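P1 (Rice yellow mottle virus, PDB 6TY0) acts as a viral suppressor of RNA silencing and probably binds RNA, this N-terminal part carrying a zinc site. Local coordinates at residues Ala26-Trp31 / Thr73-Lys78; Leu46-Asn51 / Asn82-His87. All blocks are in the same frame, centred on the assembly; numbering follows the deposited sequence.

Contact 1. Residues Ala26-Trp31 / Thr73-Lys78; sequences ALTWVW and TSEQVK
E75 OE2 is gripped twice, by water 2 and by the M1 N of the second subunit. The water donates to E75 OE2 and to W29 O, both at 2.7 Å, tying the carboxylate to the backbone of 26-31. It also sits over one face of the W29 ring, 3.4 Å above the plane and nearer the ring's border than its middle. The carboxylate reaches it because CG is anti to the backbone N (chi1 179°) and the chain bends at chi2. E75 OE1 turns back and takes Q76 N on its anti lone pair, a bent bond of 138°. The anti chi1 also lays E75 CG against T28 OG1, at 3.3 Å. T28 OG1, itself anti to the backbone N, shares water 1 with Q76 O, a second solvent bridge across the gap. Beyond it A26 CB makes an apolar contact with V77 CG1 at 3.6 Å. V30 CB lies 4.0 Å from T73 OG1, a buried hydroxyl with no hydrogen-bonding partner in the model; the two side chains run antiparallel alongside each other. V6 and I8 of strand 2-10 pair with 26-31, and V58 and V60 of strand 54-64 with 73-78. With no direct hydrogen bond between them and their axes 7.2 Å apart at 158°, these are the outermost strands, within this chain, of two facing sheets, consistent with a sandwich-like packing whose border is bridged by side chains and two waters.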
# COMPACT_ATOMS: atom_id res chain seq x y z
N ALA A 26 -0.29 9.78 -17.83
CA ALA A 26 0.41 8.81 -16.97
C ALA A 26 -0.62 7.88 -16.35
O ALA A 26 -1.68 8.30 -15.94
CB ALA A 26 1.18 9.53 -15.88
N LEU A 27 -0.32 6.60 -16.34
CA LEU A 27 -1.19 5.62 -15.69
C LEU A 27 -0.37 5.10 -14.53
O LEU A 27 0.70 4.56 -14.74
CB LEU A 27 -1.58 4.48 -16.63
CG LEU A 27 -2.60 3.48 -16.06
CD1 LEU A 27 -3.93 4.14 -15.72
CD2 LEU A 27 -2.87 2.36 -17.05
N THR A 28 -0.84 5.30 -13.29
CA THR A 28 -0.06 4.84 -12.16
C THR A 28 -0.95 3.96 -11.30
O THR A 28 -2.15 3.82 -11.57
CB THR A 28 0.56 6.00 -11.37
OG1 THR A 28 1.45 5.47 -10.38
CG2 THR A 28 -0.48 6.85 -10.69
N TRP A 29 -0.40 3.35 -10.28
CA TRP A 29 -1.29 2.63 -9.39
C TRP A 29 -0.79 2.55 -7.96
O TRP A 29 0.40 2.71 -7.67
CB TRP A 29 -1.63 1.23 -9.94
CG TRP A 29 -0.45 0.40 -10.04
CD1 TRP A 29 0.04 -0.42 -9.09
CD2 TRP A 29 0.44 0.31 -11.15
NE1 TRP A 29 1.20 -1.02 -9.51
CE2 TRP A 29 1.47 -0.59 -10.79
CE3 TRP A 29 0.49 0.92 -12.42
CZ2 TRP A 29 2.54 -0.92 -11.65
CZ3 TRP A 29 1.57 0.60 -13.28
CH2 TRP A 29 2.57 -0.31 -12.88
N VAL A 30 -1.76 2.33 -7.07
CA VAL A 30 -1.45 2.04 -5.67
C VAL A 30 -2.23 0.81 -5.30
O VAL A 30 -3.04 0.31 -6.11
CB VAL A 30 -1.81 3.23 -4.71
CG1 VAL A 30 -1.05 4.47 -5.09
CG2 VAL A 30 -3.28 3.55 -4.70
N TRP A 31 -1.99 0.34 -4.09
CA TRP A 31 -2.64 -0.85 -3.55
C TRP A 31 -3.35 -0.57 -2.23
O TRP A 31 -2.93 0.28 -1.42
CB TRP A 31 -1.58 -1.91 -3.28
CG TRP A 31 -0.73 -2.20 -4.49
CD1 TRP A 31 0.42 -1.56 -4.89
CD2 TRP A 31 -0.98 -3.22 -5.48
NE1 TRP A 31 0.90 -2.10 -6.05
CE2 TRP A 31 0.07 -3.12 -6.44
CE3 TRP A 31 -1.98 -4.20 -5.65
CZ2 TRP A 31 0.15 -3.95 -7.55
CZ3 TRP A 31 -1.91 -5.05 -6.78
CH2 TRP A 31 -0.84 -4.91 -7.72
N THR A 73 -1.53 6.14 1.15
CA THR A 73 -0.40 5.78 0.29
C THR A 73 -0.13 6.88 -0.69
O THR A 73 -0.96 7.77 -0.97
CB THR A 73 -0.63 4.64 -0.70
OG1 THR A 73 -2.02 4.34 -0.89
CG2 THR A 73 0.18 3.54 -0.37
N SER A 74 1.02 6.74 -1.32
CA SER A 74 1.40 7.66 -2.34
C SER A 74 2.39 6.98 -3.32
O SER A 74 2.94 5.87 -3.07
CB SER A 74 1.99 8.85 -1.66
OG SER A 74 3.18 8.40 -1.03
N GLU A 75 2.49 7.59 -4.50
CA GLU A 75 3.36 7.14 -5.57
C GLU A 75 3.90 8.36 -6.37
O GLU A 75 3.22 9.38 -6.56
CB GLU A 75 2.59 6.15 -6.46
CG GLU A 75 3.36 5.58 -7.68
CD GLU A 75 4.59 4.75 -7.30
OE1 GLU A 75 5.56 5.28 -6.72
OE2 GLU A 75 4.57 3.55 -7.56
N GLN A 76 5.14 8.23 -6.82
CA GLN A 76 5.77 9.25 -7.72
C GLN A 76 5.33 9.10 -9.14
O GLN A 76 5.15 7.99 -9.59
CB GLN A 76 7.28 9.14 -7.70
CG GLN A 76 7.83 8.96 -6.31
CD GLN A 76 9.32 9.19 -6.27
OE1 GLN A 76 10.09 8.26 -6.01
NE2 GLN A 76 9.73 10.43 -6.53
N VAL A 77 5.13 10.22 -9.83
CA VAL A 77 4.62 10.27 -11.20
C VAL A 77 5.47 11.28 -11.96
O VAL A 77 5.43 12.49 -11.68
CB VAL A 77 3.19 10.77 -11.33
CG1 VAL A 77 2.75 10.67 -12.79
CG2 VAL A 77 2.24 9.98 -10.47
N LYS A 78 6.22 10.77 -12.93
CA LYS A 78 7.12 11.58 -13.73
C LYS A 78 6.35 12.54 -14.59
O LYS A 78 5.38 12.16 -15.21
CB LYS A 78 7.94 10.67 -14.63
CG LYS A 78 8.98 9.90 -13.88
CD LYS A 78 9.81 9.07 -14.84
CE LYS A 78 10.97 8.48 -14.08
NZ LYS A 78 11.66 7.46 -14.92
O HOH W 1 3.90 6.25 -11.37
O HOH W 2 2.76 1.94 -8.71

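Contact 2. Residues Leu46-Asn51 / Asn82-His87; sequences LRADFN and NIPPVH
L46, A48 and D49 carry the contact from 46-51, each with its CB turned toward 82-87, whose touching part runs nearly the other way (168°). At one end D49 OD2 accepts N82 ND2 at 2.7 Å. The bond is nearly straight, 165° at the hydrogen, and the oxygen lies in the amide plane of N82. It offers its anti lone pair, which points away from OD1, so the amide meets a single oxygen and not both. Carboxylate and amide planes stand 86° apart. Next along, A48 CB rests 3.9 Å from I83 CG1. At the other end L46 CD1 touches two methyls, I83 CG2 and V86 CG2, each at 3.9 Å; the L46 side chain lies almost perpendicular to that of I83 and slants across that of V86. The ring of P84 comes down over the backbone, its CD 3.3 Å from R47 O, a close approach of a carbon to a carbonyl oxygen.

Further out, the other carboxylate oxygen, D49 OD1, is bonded to the hydroxyl of T11, which helps fix the rotation of the group, and D49 also pairs through its backbone with T81. R47, whose CB points away from 82-87, reaches P10 O through NH1. Strand 2-10 backs the apolar part, with V6 against L46 and I8 against A48, while I83 and V86 lean on V58 and V60 of strand 54-64. A short, nearly straight amide bond and a hydrogen bond with the T11 hydroxyl are consistent with an ionised D49 carboxylate. The contact is therefore mixed in its chemistry: a polar tie fixes the N82 end, and methyl packing seats the I83-P84 loop and the start of the strand at V86.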
# COMPACT_ATOMS: atom_id res chain seq x y z
N LEU A 46 -7.72 11.93 -13.22
CA LEU A 46 -7.32 13.24 -12.69
C LEU A 46 -6.66 14.09 -13.76
O LEU A 46 -6.12 13.56 -14.75
CB LEU A 46 -6.30 13.09 -11.60
CG LEU A 46 -6.59 12.14 -10.41
CD1 LEU A 46 -5.33 12.03 -9.59
CD2 LEU A 46 -7.76 12.63 -9.54
N ARG A 47 -6.66 15.41 -13.53
CA ARG A 47 -6.01 16.37 -14.39
C ARG A 47 -4.96 17.02 -13.56
O ARG A 47 -5.24 17.48 -12.45
CB ARG A 47 -6.98 17.45 -14.86
CG ARG A 47 -8.00 16.97 -15.85
CD ARG A 47 -7.46 17.06 -17.26
NE ARG A 47 -8.35 16.35 -18.17
CZ ARG A 47 -8.06 16.03 -19.43
NH1 ARG A 47 -6.89 16.37 -19.97
NH2 ARG A 47 -8.95 15.37 -20.15
N ALA A 48 -3.74 17.06 -14.08
CA ALA A 48 -2.66 17.73 -13.41
C ALA A 48 -1.79 18.45 -14.43
O ALA A 48 -1.97 18.29 -15.65
CB ALA A 48 -1.81 16.72 -12.66
N ASP A 49 -0.81 19.19 -13.92
CA ASP A 49 0.03 20.04 -14.76
C ASP A 49 1.23 19.30 -15.32
O ASP A 49 2.15 18.97 -14.57
CB ASP A 49 0.57 21.22 -13.96
CG ASP A 49 -0.50 22.27 -13.66
OD1 ASP A 49 -1.43 22.50 -14.48
OD2 ASP A 49 -0.39 22.84 -12.56
N PHE A 50 1.24 19.10 -16.63
CA PHE A 50 2.39 18.51 -17.28
C PHE A 50 3.59 19.43 -17.08
O PHE A 50 3.48 20.64 -17.19
CB PHE A 50 2.15 18.25 -18.76
CG PHE A 50 3.38 17.78 -19.48
CD1 PHE A 50 3.79 16.45 -19.39
CD2 PHE A 50 4.16 18.67 -20.23
CE1 PHE A 50 4.94 16.01 -20.01
CE2 PHE A 50 5.31 18.22 -20.86
CZ PHE A 50 5.69 16.89 -20.76
N ASN A 51 4.72 18.87 -16.75
CA ASN A 51 5.92 19.63 -16.63
C ASN A 51 7.11 18.75 -16.96
O ASN A 51 7.28 17.72 -16.31
CB ASN A 51 6.07 20.15 -15.23
CG ASN A 51 7.27 21.04 -15.08
OD1 ASN A 51 8.39 20.68 -15.44
ND2 ASN A 51 7.05 22.22 -14.57
N ASN A 82 1.50 19.18 -9.15
CA ASN A 82 0.20 19.67 -8.60
C ASN A 82 -0.92 18.67 -8.81
O ASN A 82 -2.02 19.03 -9.25
CB ASN A 82 -0.23 20.98 -9.24
CG ASN A 82 0.82 22.05 -9.12
OD1 ASN A 82 1.48 22.17 -8.08
ND2 ASN A 82 1.02 22.80 -10.20
N ILE A 83 -0.63 17.41 -8.51
CA ILE A 83 -1.60 16.38 -8.77
C ILE A 83 -2.69 16.48 -7.66
O ILE A 83 -2.36 16.45 -6.49
CB ILE A 83 -0.93 14.99 -8.78
CG1 ILE A 83 0.22 14.95 -9.84
CG2 ILE A 83 -1.97 13.93 -9.11
CD1 ILE A 83 1.08 13.69 -9.80
N PRO A 84 -3.96 16.58 -8.03
CA PRO A 84 -4.95 16.70 -6.95
C PRO A 84 -4.88 15.48 -5.98
O PRO A 84 -4.76 14.34 -6.43
CB PRO A 84 -6.30 16.74 -7.68
CG PRO A 84 -5.98 17.08 -9.12
CD PRO A 84 -4.59 16.56 -9.37
N PRO A 85 -4.91 15.74 -4.66
CA PRO A 85 -5.04 14.68 -3.64
C PRO A 85 -6.29 13.87 -3.88
O PRO A 85 -7.30 14.42 -4.26
CB PRO A 85 -5.20 15.47 -2.33
CG PRO A 85 -4.82 16.88 -2.65
CD PRO A 85 -5.12 17.09 -4.10
N VAL A 86 -6.23 12.55 -3.75
CA VAL A 86 -7.41 11.70 -3.91
C VAL A 86 -7.86 11.28 -2.53
O VAL A 86 -7.04 10.83 -1.72
CB VAL A 86 -7.10 10.44 -4.73
CG1 VAL A 86 -8.36 9.56 -4.89
CG2 VAL A 86 -6.50 10.84 -6.07
N HIS A 87 -9.14 11.41 -2.26
CA HIS A 87 -9.72 11.14 -0.94
C HIS A 87 -10.88 10.21 -1.11
O HIS A 87 -11.79 10.51 -1.84
CB HIS A 87 -10.27 12.42 -0.33
CG HIS A 87 -9.20 13.34 0.12
ND1 HIS A 87 -8.28 12.97 1.07
CD2 HIS A 87 -8.87 14.59 -0.27
CE1 HIS A 87 -7.43 13.96 1.25
NE2 HIS A 87 -7.77 14.96 0.47

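How the contacts relate
The centres of contacts 1 and 2 lie 11 Å apart, and they meet where V77 CB packs 3.9 Å from I83 CD1. Their segments alternate along the chain: 26-31, 46-51, 73-78, then 82-87. The first two are strands of one mixed sheet, on either side of strand 2-10. Segment 73-78 and the 86-87 end of 82-87 flank strand 54-64 in the other sheet. Each contact thus joins the same two sheets, one at each flank of their central strands. Neither includes a zinc ligand, though the T73 side chain is about 10 Å from a bound zinc. Contact 1 forms part of the subunit interface, where W31 stacks on W31 of the second subunit; no other chain touches contact 2.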